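PDB 6Q56: tRNA (adenine(22)-N(1))-methyltransferase from Bacillus subtilis, which catalyses the S-adenosyl-L-methionine-dependent methylation of adenosine 22 in tRNA, giving N(1)-methyladenosine at that position. Local coordinates for residues 202-205 with 206-210; 15-18 with 19-23; 168-171 with 172-176; 29-32 with 33-36. The protein carries 2 engineered substitutions. All coordinates share one frame; numbering follows the deposited sequence.

Interaction 1: 202-205 with 206-210; sequences QSIY and EQISQ
One face of the Tyr205 ring carries, as modelled, the hydroxyl of Ser209, one helical turn further on: Ser209 OG sits 3.7 Å above the ring plane, displaced toward the rim, and comes nearest to the ring at CD2. The backbone N of Glu206 approaches the same ring obliquely. With chi1 of Tyr205 at 180° the ring swings to the carbonyl side of its residue, toward Ser209. Ser209 OG also lies at Tyr205 O, but the modelled separation is implausibly short, so the exact place of the hydroxyl is doubtful; the backbone bond from Ser209 N to Tyr205 O, 2.8 Å, is more securely placed, though bent (132°). Along another side of the helix Ile204 and Ile208 run side by side and point the same way, with CG2 of Ile204 3.9 Å from CD1 of Ile208. Beneath them Ile208 N donates to Ile204 O at 2.8 Å. Glu206 N meets Gln202 O at 2.9 Å in a nearly straight bond (170°), and the extended Glu206 side chain lays its CG 3.4 Å from the same Gln202 O. Ile204, Tyr205 and Ser209 also touch helix 215-234, at Leu224 and Leu221. With an alanine in place of Tyr205, Leu221 would probably lose its aromatic neighbour, leaving a gap between the two helices. The arrangement is that of regular i to i+4 alpha-helical bonding near the end of long helix 188-210, where it packs against helix 215-234 as an antiparallel helical hairpin.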
ATOM      1  N   GLN A 202      12.659  -2.625 -21.506  1.00 37.73           N
ATOM      2  CA  GLN A 202      13.541  -2.872 -22.637  1.00 53.55           C
ATOM      3  C   GLN A 202      13.019  -2.222 -23.914  1.00 43.95           C
ATOM      4  O   GLN A 202      13.784  -1.696 -24.703  1.00 46.29           O
ATOM      5  CB  GLN A 202      13.722  -4.368 -22.856  1.00 39.89           C
ATOM      6  CG  GLN A 202      14.359  -5.065 -21.676  1.00 61.72           C
ATOM      7  CD  GLN A 202      14.219  -6.567 -21.733  1.00 80.79           C
ATOM      8  OE1 GLN A 202      13.207  -7.093 -22.196  1.00 91.22           O
ATOM      9  NE2 GLN A 202      15.232  -7.272 -21.250  1.00 78.03           N
ATOM     10  N   SER A 203      11.711  -2.249 -24.101  1.00 45.70           N
ATOM     11  CA  SER A 203      11.111  -1.661 -25.286  1.00 45.34           C
ATOM     12  C   SER A 203      11.340  -0.162 -25.325  1.00 45.97           C
ATOM     13  O   SER A 203      11.534   0.413 -26.384  1.00 52.44           O
ATOM     14  CB  SER A 203       9.617  -1.977 -25.341  1.00 52.18           C
ATOM     15  OG  SER A 203       9.397  -3.371 -25.432  1.00 61.77           O
ATOM     16  N   ILE A 204      11.308   0.477 -24.171  1.00 34.17           N
ATOM     17  CA  ILE A 204      11.527   1.902 -24.132  1.00 45.42           C
ATOM     18  C   ILE A 204      13.007   2.180 -24.350  1.00 47.98           C
ATOM     19  O   ILE A 204      13.377   3.175 -24.958  1.00 44.10           O
ATOM     20  CB  ILE A 204      11.053   2.512 -22.808  1.00 37.75           C
ATOM     21  CG1 ILE A 204       9.550   2.339 -22.661  1.00 49.36           C
ATOM     22  CG2 ILE A 204      11.394   3.985 -22.754  1.00 41.29           C
ATOM     23  CD1 ILE A 204       9.000   2.902 -21.374  1.00 59.11           C
ATOM     24  N   TYR A 205      13.845   1.272 -23.868  1.00 43.09           N
ATOM     25  CA  TYR A 205      15.287   1.406 -23.998  1.00 38.85           C
ATOM     26  C   TYR A 205      15.679   1.356 -25.458  1.00 44.55           C
ATOM     27  O   TYR A 205      16.405   2.208 -25.945  1.00 39.21           O
ATOM     28  CB  TYR A 205      15.995   0.293 -23.236  1.00 35.27           C
ATOM     29  CG  TYR A 205      17.494   0.337 -23.316  1.00 38.90           C
ATOM     30  CD1 TYR A 205      18.232   1.138 -22.464  1.00 34.42           C
ATOM     31  CD2 TYR A 205      18.172  -0.433 -24.239  1.00 39.04           C
ATOM     32  CE1 TYR A 205      19.604   1.172 -22.532  1.00 33.52           C
ATOM     33  CE2 TYR A 205      19.543  -0.403 -24.313  1.00 34.23           C
ATOM     34  CZ  TYR A 205      20.252   0.397 -23.459  1.00 35.29           C
ATOM     35  OH  TYR A 205      21.609   0.416 -23.545  1.00 35.45           O
ATOM     36  N   GLU A 206      15.183   0.343 -26.150  1.00 44.93           N
ATOM     37  CA  GLU A 206      15.463   0.173 -27.564  1.00 52.31           C
ATOM     38  C   GLU A 206      14.790   1.276 -28.360  1.00 45.20           C
ATOM     39  O   GLU A 206      15.285   1.701 -29.384  1.00 46.85           O
ATOM     40  CB  GLU A 206      14.988  -1.194 -28.039  1.00 49.88           C
ATOM     41  CG  GLU A 206      15.753  -2.343 -27.414  1.00 56.28           C
ATOM     42  CD  GLU A 206      15.238  -3.684 -27.863  1.00 64.32           C
ATOM     43  OE1 GLU A 206      14.544  -3.721 -28.892  1.00 67.61           O
ATOM     44  OE2 GLU A 206      15.527  -4.693 -27.194  1.00 62.57           O
ATOM     45  N   GLN A 207      13.649   1.730 -27.871  1.00 45.74           N
ATOM     46  CA  GLN A 207      12.904   2.788 -28.531  1.00 49.69           C
ATOM     47  C   GLN A 207      13.697   4.089 -28.469  1.00 52.88           C
ATOM     48  O   GLN A 207      13.805   4.807 -29.455  1.00 46.84           O
ATOM     49  CB  GLN A 207      11.530   2.940 -27.882  1.00 52.80           C
ATOM     50  CG  GLN A 207      10.735   4.168 -28.269  1.00 57.74           C
ATOM     51  CD  GLN A 207       9.452   4.270 -27.478  1.00 63.87           C
ATOM     52  OE1 GLN A 207       8.621   3.368 -27.515  1.00 64.67           O
ATOM     53  NE2 GLN A 207       9.292   5.359 -26.744  1.00 65.75           N
ATOM     54  N   ILE A 208      14.256   4.386 -27.305  1.00 50.11           N
ATOM     55  CA  ILE A 208      15.041   5.597 -27.143  1.00 44.99           C
ATOM     56  C   ILE A 208      16.401   5.415 -27.804  1.00 42.85           C
ATOM     57  O   ILE A 208      17.042   6.377 -28.193  1.00 41.53           O
ATOM     58  CB  ILE A 208      15.207   5.963 -25.663  1.00 47.90           C
ATOM     59  CG1 ILE A 208      13.861   6.402 -25.089  1.00 48.80           C
ATOM     60  CG2 ILE A 208      16.236   7.067 -25.489  1.00 40.19           C
ATOM     61  CD1 ILE A 208      13.914   6.807 -23.637  1.00 40.07           C
ATOM     62  N   SER A 209      16.826   4.169 -27.932  1.00 36.36           N
ATOM     63  CA  SER A 209      18.105   3.861 -28.544  1.00 51.99           C
ATOM     64  C   SER A 209      18.144   4.284 -30.004  1.00 47.99           C
ATOM     65  O   SER A 209      19.118   4.860 -30.461  1.00 55.82           O
ATOM     66  CB  SER A 209      18.394   2.362 -28.457  1.00 45.50           C
ATOM     67  OG  SER A 209      18.414   1.915 -27.122  1.00 55.13           O
ATOM     68  N   GLN A 210      17.066   4.013 -30.723  1.00 51.99           N
ATOM     69  CA  GLN A 210      16.976   4.353 -32.135  1.00 62.21           C
ATOM     70  C   GLN A 210      16.788   5.840 -32.337  1.00 57.76           C
ATOM     71  O   GLN A 210      17.043   6.360 -33.413  1.00 62.79           O
ATOM     72  CB  GLN A 210      15.822   3.602 -32.789  1.00 55.77           C
ATOM     73  CG  GLN A 210      15.851   2.110 -32.530  1.00 55.17           C
ATOM     74  CD  GLN A 210      17.170   1.477 -32.912  1.00 64.73           C
ATOM     75  OE1 GLN A 210      17.617   1.584 -34.048  1.00 66.83           O
ATOM     76  NE2 GLN A 210      17.794   0.802 -31.962  1.00 67.41           N
TER

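Interaction 2: 15-18 with 19-23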
ATOM      1  N   GLU A  15      -6.972  -9.136   7.008  1.00 39.71           N
ATOM      2  CA  GLU A  15      -6.281 -10.179   7.754  1.00 42.31           C
ATOM      3  C   GLU A  15      -5.091  -9.692   8.569  1.00 42.34           C
ATOM      4  O   GLU A  15      -4.651 -10.384   9.475  1.00 39.46           O
ATOM      5  CB  GLU A  15      -5.820 -11.294   6.822  1.00 39.50           C
ATOM      6  CG  GLU A  15      -6.933 -11.983   6.052  1.00 53.72           C
ATOM      7  CD  GLU A  15      -8.042 -12.514   6.936  1.00 64.73           C
ATOM      8  OE1 GLU A  15      -7.761 -12.929   8.074  1.00 64.28           O
ATOM      9  OE2 GLU A  15      -9.203 -12.520   6.488  1.00 68.69           O
ATOM     10  N   TYR A  16      -4.563  -8.518   8.248  1.00 39.34           N
ATOM     11  CA  TYR A  16      -3.415  -7.995   8.976  1.00 36.16           C
ATOM     12  C   TYR A  16      -3.811  -7.054  10.089  1.00 33.84           C
ATOM     13  O   TYR A  16      -2.958  -6.487  10.749  1.00 35.30           O
ATOM     14  CB  TYR A  16      -2.440  -7.303   8.035  1.00 34.60           C
ATOM     15  CG  TYR A  16      -1.716  -8.264   7.143  1.00 34.12           C
ATOM     16  CD1 TYR A  16      -0.575  -8.914   7.574  1.00 36.42           C
ATOM     17  CD2 TYR A  16      -2.188  -8.546   5.878  1.00 34.90           C
ATOM     18  CE1 TYR A  16       0.084  -9.807   6.762  1.00 35.18           C
ATOM     19  CE2 TYR A  16      -1.538  -9.435   5.062  1.00 36.95           C
ATOM     20  CZ  TYR A  16      -0.402 -10.061   5.507  1.00 33.61           C
ATOM     21  OH  TYR A  16       0.235 -10.949   4.687  1.00 37.89           O
ATOM     22  N   ILE A  17      -5.106  -6.888  10.294  1.00 36.90           N
ATOM     23  CA  ILE A  17      -5.580  -6.026  11.354  1.00 37.33           C
ATOM     24  C   ILE A  17      -5.333  -6.744  12.668  1.00 38.42           C
ATOM     25  O   ILE A  17      -5.810  -7.855  12.866  1.00 34.88           O
ATOM     26  CB  ILE A  17      -7.070  -5.721  11.218  1.00 35.98           C
ATOM     27  CG1 ILE A  17      -7.326  -4.923   9.951  1.00 35.46           C
ATOM     28  CG2 ILE A  17      -7.557  -4.945  12.426  1.00 42.17           C
ATOM     29  CD1 ILE A  17      -8.782  -4.772   9.625  1.00 30.77           C
ATOM     30  N   PRO A  18      -4.581  -6.140  13.569  1.00 37.99           N
ATOM     31  CA  PRO A  18      -4.319  -6.801  14.846  1.00 42.59           C
ATOM     32  C   PRO A  18      -5.616  -6.983  15.617  1.00 42.04           C
ATOM     33  O   PRO A  18      -6.456  -6.102  15.606  1.00 43.39           O
ATOM     34  CB  PRO A  18      -3.385  -5.829  15.566  1.00 40.09           C
ATOM     35  CG  PRO A  18      -2.930  -4.865  14.530  1.00 40.12           C
ATOM     36  CD  PRO A  18      -4.046  -4.777  13.552  1.00 36.11           C
ATOM     37  N   ASN A  19      -5.786  -8.117  16.276  1.00 50.68           N
ATOM     38  CA  ASN A  19      -7.005  -8.352  17.035  1.00 50.64           C
ATOM     39  C   ASN A  19      -7.279  -7.243  18.041  1.00 53.83           C
ATOM     40  O   ASN A  19      -6.360  -6.657  18.597  1.00 38.05           O
ATOM     41  CB  ASN A  19      -6.930  -9.683  17.762  1.00 50.96           C
ATOM     42  CG  ASN A  19      -6.425 -10.796  16.879  1.00 52.17           C
ATOM     43  OD1 ASN A  19      -6.485 -10.708  15.661  1.00 57.76           O
ATOM     44  ND2 ASN A  19      -5.922 -11.851  17.494  1.00 53.62           N
ATOM     45  N   GLY A  20      -8.559  -6.962  18.259  1.00 57.46           N
ATOM     46  CA  GLY A  20      -8.983  -5.937  19.192  1.00 73.00           C
ATOM     47  C   GLY A  20      -8.475  -4.560  18.847  1.00 49.90           C
ATOM     48  O   GLY A  20      -8.616  -3.618  19.615  1.00 51.36           O
ATOM     49  N   ALA A  21      -7.874  -4.434  17.677  1.00 46.64           N
ATOM     50  CA  ALA A  21      -7.327  -3.157  17.268  1.00 44.35           C
ATOM     51  C   ALA A  21      -8.381  -2.141  16.863  1.00 41.72           C
ATOM     52  O   ALA A  21      -9.462  -2.486  16.415  1.00 41.68           O
ATOM     53  CB  ALA A  21      -6.356  -3.357  16.119  1.00 47.63           C
ATOM     54  N   VAL A  22      -8.036  -0.876  17.019  1.00 43.69           N
ATOM     55  CA  VAL A  22      -8.889   0.203  16.588  1.00 45.25           C
ATOM     56  C   VAL A  22      -8.225   0.566  15.276  1.00 40.15           C
ATOM     57  O   VAL A  22      -7.055   0.913  15.251  1.00 37.39           O
ATOM     58  CB  VAL A  22      -8.874   1.398  17.535  1.00 41.03           C
ATOM     59  CG1 VAL A  22      -9.592   2.564  16.899  1.00 35.45           C
ATOM     60  CG2 VAL A  22      -9.515   1.030  18.851  1.00 42.39           C
ATOM     61  N   MET A  23      -8.962   0.457  14.185  1.00 35.40           N
ATOM     62  CA  MET A  23      -8.410   0.732  12.877  1.00 38.22           C
ATOM     63  C   MET A  23      -8.990   1.958  12.225  1.00 35.87           C
ATOM     64  O   MET A  23     -10.128   2.326  12.467  1.00 39.10           O
ATOM     65  CB  MET A  23      -8.705  -0.442  11.962  1.00 36.89           C
ATOM     66  CG  MET A  23     -10.161  -0.839  12.007  1.00 45.31           C
ATOM     67  SD  MET A  23     -10.706  -1.756  10.573  1.00 50.10           S
ATOM     68  CE  MET A  23     -10.091  -0.690   9.284  1.00 38.40           C
TER
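Ile17 reaches into the start of strand 21-26 with both of its branches. Its CD1 lies 3.7 Å from the sulfur SD of Met23, the two side chains running aslant to one another, while its CG2 is 4.2 Å from CB of Ala21. The Met23 chain starts from the position between backbone N and carbonyl carbon (chi1 50°) and runs on extended (chi2 158°), which brings SD to Ile17; the bend at chi3 only turns the terminal methyl CE. Pro18 adds its ring: as modelled, CD lies 3.7 Å from CB of Ala21. Behind these contacts is a type II beta turn from Pro18 to Ala21, with Gly20 taking the positive phi (60°) of its third position. The turn is closed by Ala21 N donating to Pro18 O at 3.0 Å, although both atoms lie too close to neighbours in the model. Further out, Ile119 of strand 117-122 and Ala37 of helix 32-39 touch Ile17, and Ala37 also meets Met23. The backbone of Ala21 pairs with Ser44 and that of Met23 with Gly45 and Ile47, so the turn feeds directly into the central sheet. Across the turn the side chains meet by van der Waals contact alone, which implies that burial and shape hold them, with the backbone supplying the polar link.

Interaction 3: 168-171 with 172-176; sequences DGIS and LSAGM
The carbonyl O of Ser171 accepts from Gly175 N at 2.7 Å, the donor arriving almost in line with the C=O (169°), and this bond closes the first turn of helix 172-178. Ser171 is the N-cap of this helix, and its side chain does the capping: Ser171 OG accepts from Ala174 N at 3.1 Å, with an angle of 160° at the hydrogen. The hydroxyl gets there because OG stands between the backbone N and the carbonyl carbon (chi1 68°), turned in under the first turn. Ser171 thus serves two successive amides with its two oxygens: the side-chain oxygen supplies Ala174 N, which has no carbonyl of an earlier helical turn to meet, while Ser171 O takes the first regular i+4 to i bond of the helix, from Gly175 N. The same OG rests 3.3 Å from CB of Ala174. Ile170, just before the cap, lies across the beginning of the helix. Its end reaches Gly175, with CD1 3.9 Å from Gly175 N and 4.0 Å from Gly175 CA. The absence of a side chain at Gly175 suits this close approach, since the position faces both Ser171 O and the Ile170 side chain. Outside the turn, Ala174 touches Leu230 and Val234 of helix 215-234, while Leu172 rests on Tyr134 of helix 127-135, so the capped end is lodged between two helices. A looser apolar touch completes the set: Ile170 CG1 lies 4.3 Å from Ala174 CB.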
ATOM      1  N   ASP A 168      17.401  -7.767   4.500  1.00 41.64           N
ATOM      2  CA  ASP A 168      18.590  -8.582   4.626  1.00 47.38           C
ATOM      3  C   ASP A 168      18.675  -9.512   3.428  1.00 40.43           C
ATOM      4  O   ASP A 168      17.742 -10.245   3.139  1.00 45.73           O
ATOM      5  CB  ASP A 168      18.544  -9.403   5.910  1.00 45.90           C
ATOM      6  CG  ASP A 168      19.660 -10.408   5.995  1.00 43.97           C
ATOM      7  OD1 ASP A 168      20.814 -10.006   6.205  1.00 54.45           O
ATOM      8  OD2 ASP A 168      19.381 -11.608   5.854  1.00 58.00           O
ATOM      9  N   GLY A 169      19.793  -9.471   2.723  1.00 46.41           N
ATOM     10  CA  GLY A 169      19.986 -10.332   1.576  1.00 43.60           C
ATOM     11  C   GLY A 169      19.625  -9.741   0.234  1.00 38.82           C
ATOM     12  O   GLY A 169      19.874 -10.362  -0.786  1.00 40.07           O
ATOM     13  N   ILE A 170      19.045  -8.548   0.226  1.00 35.85           N
ATOM     14  CA  ILE A 170      18.667  -7.903  -1.023  1.00 30.62           C
ATOM     15  C   ILE A 170      19.020  -6.428  -0.987  1.00 29.46           C
ATOM     16  O   ILE A 170      19.046  -5.825   0.064  1.00 31.92           O
ATOM     17  CB  ILE A 170      17.160  -8.066  -1.307  1.00 32.77           C
ATOM     18  CG1 ILE A 170      16.826  -7.628  -2.727  1.00 38.92           C
ATOM     19  CG2 ILE A 170      16.339  -7.262  -0.322  1.00 35.35           C
ATOM     20  CD1 ILE A 170      15.463  -8.066  -3.206  1.00 27.81           C
ATOM     21  N   SER A 171      19.305  -5.855  -2.146  1.00 34.17           N
ATOM     22  CA  SER A 171      19.650  -4.444  -2.229  1.00 39.73           C
ATOM     23  C   SER A 171      18.443  -3.569  -1.928  1.00 33.00           C
ATOM     24  O   SER A 171      17.327  -3.892  -2.297  1.00 29.26           O
ATOM     25  CB  SER A 171      20.187  -4.103  -3.614  1.00 37.58           C
ATOM     26  OG  SER A 171      19.184  -4.213  -4.596  1.00 39.65           O
ATOM     27  N   LEU A 172      18.678  -2.452  -1.254  1.00 28.47           N
ATOM     28  CA  LEU A 172      17.603  -1.541  -0.930  1.00 27.88           C
ATOM     29  C   LEU A 172      16.935  -1.133  -2.220  1.00 40.62           C
ATOM     30  O   LEU A 172      15.724  -1.060  -2.318  1.00 39.05           O
ATOM     31  CB  LEU A 172      18.132  -0.302  -0.227  1.00 36.80           C
ATOM     32  CG  LEU A 172      18.478  -0.474   1.241  1.00 40.94           C
ATOM     33  CD1 LEU A 172      18.736   0.874   1.878  1.00 37.35           C
ATOM     34  CD2 LEU A 172      17.353  -1.196   1.947  1.00 37.08           C
ATOM     35  N   SER A 173      17.768  -0.869  -3.209  1.00 33.72           N
ATOM     36  CA  SER A 173      17.307  -0.447  -4.514  1.00 39.43           C
ATOM     37  C   SER A 173      16.237  -1.376  -5.063  1.00 37.74           C
ATOM     38  O   SER A 173      15.146  -0.941  -5.390  1.00 37.28           O
ATOM     39  CB  SER A 173      18.477  -0.361  -5.484  1.00 35.10           C
ATOM     40  OG  SER A 173      18.032   0.013  -6.757  1.00 63.59           O
ATOM     41  N   ALA A 174      16.557  -2.654  -5.167  1.00 32.92           N
ATOM     42  CA  ALA A 174      15.611  -3.628  -5.689  1.00 38.10           C
ATOM     43  C   ALA A 174      14.494  -3.916  -4.699  1.00 24.70           C
ATOM     44  O   ALA A 174      13.326  -3.884  -5.045  1.00 32.74           O
ATOM     45  CB  ALA A 174      16.329  -4.909  -6.055  1.00 33.39           C
ATOM     46  N   GLY A 175      14.865  -4.207  -3.466  1.00 26.68           N
ATOM     47  CA  GLY A 175      13.894  -4.509  -2.440  1.00 30.60           C
ATOM     48  C   GLY A 175      12.774  -3.497  -2.393  1.00 31.51           C
ATOM     49  O   GLY A 175      11.609  -3.850  -2.348  1.00 27.51           O
ATOM     50  N   MET A 176      13.141  -2.227  -2.418  1.00 26.04           N
ATOM     51  CA  MET A 176      12.167  -1.156  -2.352  1.00 26.18           C
ATOM     52  C   MET A 176      11.251  -1.097  -3.559  1.00 33.38           C
ATOM     53  O   MET A 176      10.110  -0.678  -3.453  1.00 31.43           O
ATOM     54  CB  MET A 176      12.871   0.183  -2.189  1.00 25.42           C
ATOM     55  CG  MET A 176      13.575   0.331  -0.863  1.00 27.54           C
ATOM     56  SD  MET A 176      13.954   2.043  -0.528  1.00 40.27           S
ATOM     57  CE  MET A 176      14.682   1.894   1.092  1.00 39.15           C
TER

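Interaction 4: 29-32 with 33-36. Engineered in segment 33-36: Ser35 (natural residue Cys).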
ATOM      1  N   ASP A  29     -13.688   2.565   1.205  1.00 33.31           N
ATOM      2  CA  ASP A  29     -14.638   2.257   0.155  1.00 35.80           C
ATOM      3  C   ASP A  29     -15.971   1.839   0.763  1.00 29.91           C
ATOM      4  O   ASP A  29     -16.187   0.675   1.065  1.00 33.05           O
ATOM      5  CB  ASP A  29     -14.096   1.151  -0.739  1.00 30.20           C
ATOM      6  CG  ASP A  29     -14.959   0.912  -1.959  1.00 38.15           C
ATOM      7  OD1 ASP A  29     -16.053   1.493  -2.045  1.00 38.02           O
ATOM      8  OD2 ASP A  29     -14.541   0.133  -2.833  1.00 48.36           O
ATOM      9  N   HIS A  30     -16.852   2.815   0.937  1.00 35.39           N
ATOM     10  CA  HIS A  30     -18.179   2.602   1.507  1.00 41.00           C
ATOM     11  C   HIS A  30     -18.132   2.161   2.959  1.00 37.42           C
ATOM     12  O   HIS A  30     -19.152   1.823   3.531  1.00 32.08           O
ATOM     13  CB  HIS A  30     -18.955   1.572   0.702  1.00 39.48           C
ATOM     14  CG  HIS A  30     -19.506   2.101  -0.581  1.00 45.03           C
ATOM     15  ND1 HIS A  30     -18.749   2.212  -1.725  1.00 39.70           N
ATOM     16  CD2 HIS A  30     -20.741   2.545  -0.902  1.00 48.46           C
ATOM     17  CE1 HIS A  30     -19.494   2.702  -2.696  1.00 43.89           C
ATOM     18  NE2 HIS A  30     -20.708   2.914  -2.222  1.00 47.44           N
ATOM     19  N   ALA A  31     -16.940   2.168   3.539  1.00 32.31           N
ATOM     20  CA  ALA A  31     -16.750   1.765   4.918  1.00 37.51           C
ATOM     21  C   ALA A  31     -17.003   0.277   5.070  1.00 33.78           C
ATOM     22  O   ALA A  31     -17.285  -0.195   6.157  1.00 32.82           O
ATOM     23  CB  ALA A  31     -17.672   2.550   5.829  1.00 34.30           C
ATOM     24  N   TYR A  32     -16.900  -0.454   3.970  1.00 28.59           N
ATOM     25  CA  TYR A  32     -17.121  -1.888   3.989  1.00 32.90           C
ATOM     26  C   TYR A  32     -16.050  -2.597   4.800  1.00 28.68           C
ATOM     27  O   TYR A  32     -16.353  -3.376   5.684  1.00 37.19           O
ATOM     28  CB  TYR A  32     -17.149  -2.453   2.572  1.00 28.78           C
ATOM     29  CG  TYR A  32     -18.374  -2.078   1.775  1.00 31.55           C
ATOM     30  CD1 TYR A  32     -19.612  -1.994   2.373  1.00 39.64           C
ATOM     31  CD2 TYR A  32     -18.292  -1.832   0.417  1.00 37.08           C
ATOM     32  CE1 TYR A  32     -20.733  -1.655   1.648  1.00 49.02           C
ATOM     33  CE2 TYR A  32     -19.405  -1.496  -0.315  1.00 37.37           C
ATOM     34  CZ  TYR A  32     -20.624  -1.411   0.306  1.00 41.05           C
ATOM     35  OH  TYR A  32     -21.736  -1.080  -0.412  1.00 51.54           O
ATOM     36  N   LEU A  33     -14.796  -2.314   4.489  1.00 24.72           N
ATOM     37  CA  LEU A  33     -13.681  -2.932   5.177  1.00 33.58           C
ATOM     38  C   LEU A  33     -13.810  -2.754   6.682  1.00 34.31           C
ATOM     39  O   LEU A  33     -13.791  -3.725   7.423  1.00 38.84           O
ATOM     40  CB  LEU A  33     -12.359  -2.350   4.686  1.00 30.22           C
ATOM     41  CG  LEU A  33     -11.118  -2.672   5.507  1.00 30.37           C
ATOM     42  CD1 LEU A  33     -10.846  -4.159   5.523  1.00 25.36           C
ATOM     43  CD2 LEU A  33      -9.922  -1.928   4.963  1.00 35.22           C
ATOM     44  N   PRO A  34     -13.967  -1.520   7.144  1.00 31.45           N
ATOM     45  CA  PRO A  34     -14.097  -1.286   8.584  1.00 39.81           C
ATOM     46  C   PRO A  34     -15.351  -1.927   9.168  1.00 36.23           C
ATOM     47  O   PRO A  34     -15.311  -2.420  10.283  1.00 40.00           O
ATOM     48  CB  PRO A  34     -14.141   0.243   8.708  1.00 41.84           C
ATOM     49  CG  PRO A  34     -14.184   0.782   7.326  1.00 36.83           C
ATOM     50  CD  PRO A  34     -13.686  -0.281   6.411  1.00 30.07           C
ATOM     51  N   SER A  35     -16.446  -1.927   8.425  1.00 37.49           N
ATOM     52  CA  SER A  35     -17.672  -2.534   8.911  1.00 38.83           C
ATOM     53  C   SER A  35     -17.426  -4.021   9.066  1.00 34.76           C
ATOM     54  O   SER A  35     -17.810  -4.637  10.048  1.00 38.02           O
ATOM     55  CB  SER A  35     -18.817  -2.294   7.932  1.00 28.97           C
ATOM     56  OG  SER A  35     -19.281  -0.962   7.977  1.00 33.32           O
ATOM     57  N   TYR A  36     -16.768  -4.575   8.065  1.00 39.59           N
ATOM     58  CA  TYR A  36     -16.434  -5.989   8.033  1.00 37.64           C
ATOM     59  C   TYR A  36     -15.514  -6.364   9.183  1.00 36.88           C
ATOM     60  O   TYR A  36     -15.672  -7.414   9.784  1.00 40.65           O
ATOM     61  CB  TYR A  36     -15.769  -6.338   6.702  1.00 37.45           C
ATOM     62  CG  TYR A  36     -15.207  -7.732   6.615  1.00 36.76           C
ATOM     63  CD1 TYR A  36     -13.982  -8.037   7.170  1.00 44.94           C
ATOM     64  CD2 TYR A  36     -15.895  -8.735   5.966  1.00 34.63           C
ATOM     65  CE1 TYR A  36     -13.459  -9.305   7.085  1.00 40.76           C
ATOM     66  CE2 TYR A  36     -15.379 -10.005   5.876  1.00 48.15           C
ATOM     67  CZ  TYR A  36     -14.162 -10.284   6.436  1.00 41.01           C
ATOM     68  OH  TYR A  36     -13.652 -11.547   6.354  1.00 46.87           O
TER
HETATM   69  O   HOH W   1     -13.905  -0.825   2.104  1.00 27.21           O
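Ala31 O, at the N-cap of helix 32-39, receives two donors from Ser35, an engineered residue that is Cys in the natural sequence: Ser35 N at 3.0 Å and Ser35 OG at 2.8 Å. They arrive from opposite faces of the carbonyl plane, and the hydroxyl can fold back because OG lies beside its own N (chi1 -74°). Tyr32 O takes Tyr36 N at 2.7 Å. Leu33 N, in the first turn, is satisfied by a water 2.9 Å away, and that water donates in turn to Asp29 O. The latter also accepts from Tyr32 N, closing a type I' turn. Before the helix, His30 ND1 donates in its ring plane to Asp29 OD1 at 2.8 Å, almost straight (177°). Pro34, lacking an N-H, packs its ring on Ala31, with CG 3.5 Å from Ala31 O and 4.2 Å from Ala31 CB. Replacing Pro34 by a glycine would probably open a gap beside Ala31 and let the first turn flex more readily. Around this helix start, Ala31 meets Ala59 and Val63 of helix 53-65, Leu33 reaches Val13 and Ala14 of helix 8-14, and Leu33 and Pro34 both touch Asp25 of strand 21-26.

In the fold
Along the chain the order is interaction 2, interaction 4, interaction 3, interaction 1. Interactions 2 and 4 are neighbours, their centres about 14 Å apart: residues 19-23 open strand 21-26 and residues 33-36 lie on the next helix, 32-39, and Met23 SD touches Pro34 CA at 4.0 Å. They sit at the starts of that strand and that helix, the first strand-to-helix step of the Rossmann-like methyltransferase domain. Interactions 3 and 1 belong to the helical C-terminal part and do not touch, their centres about 26 Å apart, yet both pack on helix 215-234. Interactions 1 and 2, about 46 Å between centres, lie on opposite sides of the chain's centre, consistent with an elongated chain, the sheet domain toward one end and the helical hairpin at the other.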